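Side-chain contact in Polyphosphate:AMP phosphotransferase (Pseudomonas aeruginosa PAO1, PDB 3CZP), which transfers phosphate from inorganic polyphosphate to AMP to make ADP, and less efficiently converts GMP to GDP, as a magnesium-dependent homodimer: residues Lys56-Lys61 and Arg219-Thr224. Numbering follows the deposited sequence.
Sequences KGETVK and RYRALT
Arg221 reaches across to Glu58 and Thr59 where two helices pack in the first PPK2 domain, a P-loop NTPase fold with a five-stranded parallel sheet; the pair illustrates how an arginine can join two helices through bridging waters rather than a salt bridge. Helix 56-66 begins in the P-loop motif, with Lys56 NZ hydrogen-bonded to Gly50 O; this fused copy, however, seems catalytically inactive and may serve dimerization. The segments 56-61 and 219-224 cross at -51° with axes 9.9 Å apart. Their backbones come nearest at Thr59 and Ala222, and the methyl Thr59 CG2 lies 4.3 Å from Ala222 CA.

Most of the remaining contact is the arginine chain running past the other helix. With CG set between the backbone N and the carbonyl carbon (chi1 79°) and the chain extended to NE, it passes Thr59 OG1 obliquely, Arg221 CG 3.8 Å from that hydroxyl. Farther out, Arg221 NH2 sits 3.7 Å from Glu58 CB.

Opposite charges lie near each other without a salt bridge: Glu58 OE1 stays 4.6 Å from Arg221 NH2, well out of the guanidinium plane.

Hydrogen bonds anchor Thr59 OG1 to Gly55 O and Arg221 NH1 to Gly215 O. The indirect link is two waters in the guanidinium plane: one accepts from Arg221 NH2 and donates weakly to Glu58 OE2, while the other accepts from Arg221 NE at 3.1 Å and gives a weak bond of 3.5 Å to Thr59 OG1.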
# COMPACT_ATOMS: atom_id res chain seq x y z
N LYS A 56 -19.07 4.61 -22.88
CA LYS A 56 -18.38 4.69 -21.58
C LYS A 56 -16.85 4.80 -21.72
O LYS A 56 -16.24 5.74 -21.22
CB LYS A 56 -18.76 3.47 -20.69
CG LYS A 56 -20.25 3.38 -20.36
CD LYS A 56 -20.64 2.20 -19.34
CE LYS A 56 -20.78 0.83 -20.00
NZ LYS A 56 -21.10 -0.25 -18.97
N GLY A 57 -16.26 3.81 -22.36
CA GLY A 57 -14.84 3.72 -22.51
C GLY A 57 -14.32 4.75 -23.46
O GLY A 57 -13.33 5.40 -23.17
N GLU A 58 -14.99 4.92 -24.58
CA GLU A 58 -14.66 6.02 -25.51
C GLU A 58 -14.60 7.39 -24.81
O GLU A 58 -13.69 8.21 -25.04
CB GLU A 58 -15.71 6.09 -26.60
CG GLU A 58 -15.65 4.90 -27.55
CD GLU A 58 -16.61 3.72 -27.17
OE1 GLU A 58 -17.04 3.56 -25.97
OE2 GLU A 58 -16.92 2.95 -28.11
N THR A 59 -15.58 7.65 -23.97
CA THR A 59 -15.63 8.95 -23.30
C THR A 59 -14.51 9.13 -22.29
O THR A 59 -13.87 10.23 -22.24
CB THR A 59 -17.02 9.22 -22.63
OG1 THR A 59 -18.02 9.23 -23.65
CG2 THR A 59 -16.99 10.61 -21.95
N VAL A 60 -14.26 8.11 -21.47
CA VAL A 60 -13.16 8.20 -20.52
C VAL A 60 -11.81 8.35 -21.22
O VAL A 60 -10.90 9.02 -20.75
CB VAL A 60 -13.16 7.06 -19.55
CG1 VAL A 60 -11.85 7.13 -18.64
CG2 VAL A 60 -14.41 7.05 -18.74
N LYS A 61 -11.67 7.73 -22.36
CA LYS A 61 -10.44 7.90 -23.13
C LYS A 61 -10.24 9.36 -23.57
O LYS A 61 -9.10 9.92 -23.51
CB LYS A 61 -10.41 6.99 -24.36
CG LYS A 61 -9.18 7.31 -25.18
CD LYS A 61 -8.90 6.34 -26.27
CE LYS A 61 -7.54 6.83 -27.00
NZ LYS A 61 -7.32 5.80 -28.00
N ARG A 219 -20.43 13.34 -29.95
CA ARG A 219 -20.20 14.76 -29.63
C ARG A 219 -21.00 15.24 -28.43
O ARG A 219 -20.47 15.80 -27.50
CB ARG A 219 -20.51 15.63 -30.84
CG ARG A 219 -19.55 15.39 -31.95
CD ARG A 219 -19.73 16.29 -33.07
NE ARG A 219 -18.96 15.73 -34.16
CZ ARG A 219 -19.46 15.08 -35.21
NH1 ARG A 219 -18.62 14.63 -36.14
NH2 ARG A 219 -20.77 14.90 -35.37
N TYR A 220 -22.30 15.01 -28.44
CA TYR A 220 -23.11 15.38 -27.28
C TYR A 220 -22.65 14.71 -25.95
O TYR A 220 -22.63 15.35 -24.92
CB TYR A 220 -24.55 14.99 -27.52
CG TYR A 220 -25.41 15.14 -26.31
CD1 TYR A 220 -25.93 16.37 -25.96
CD2 TYR A 220 -25.68 14.06 -25.50
CE1 TYR A 220 -26.71 16.52 -24.84
CE2 TYR A 220 -26.46 14.20 -24.37
CZ TYR A 220 -27.01 15.44 -24.07
OH TYR A 220 -27.76 15.57 -22.92
N ARG A 221 -22.38 13.41 -26.00
CA ARG A 221 -22.08 12.67 -24.79
C ARG A 221 -20.76 13.12 -24.15
O ARG A 221 -20.70 13.30 -22.93
CB ARG A 221 -22.12 11.14 -25.05
CG ARG A 221 -20.88 10.57 -25.72
CD ARG A 221 -21.11 9.11 -26.11
NE ARG A 221 -19.98 8.56 -26.83
CZ ARG A 221 -20.00 7.51 -27.66
NH1 ARG A 221 -21.13 6.86 -27.91
NH2 ARG A 221 -18.87 7.08 -28.22
N ALA A 222 -19.71 13.34 -24.96
CA ALA A 222 -18.42 13.76 -24.42
C ALA A 222 -18.44 15.15 -23.89
O ALA A 222 -17.92 15.40 -22.82
CB ALA A 222 -17.31 13.64 -25.45
N LEU A 223 -18.97 16.07 -24.70
CA LEU A 223 -19.09 17.45 -24.28
C LEU A 223 -19.94 17.62 -23.03
O LEU A 223 -19.64 18.46 -22.20
CB LEU A 223 -19.65 18.31 -25.42
CG LEU A 223 -19.34 19.81 -25.37
CD1 LEU A 223 -17.88 20.10 -25.27
CD2 LEU A 223 -19.92 20.53 -26.60
N THR A 224 -21.06 16.88 -22.96
CA THR A 224 -21.97 16.96 -21.82
C THR A 224 -21.32 16.55 -20.47
O THR A 224 -21.32 17.32 -19.47
CB THR A 224 -23.29 16.24 -22.09
OG1 THR A 224 -23.93 16.88 -23.18
CG2 THR A 224 -24.24 16.25 -20.85
O HOH W 1 -19.51 4.38 -29.62
O HOH W 2 -17.36 10.19 -26.94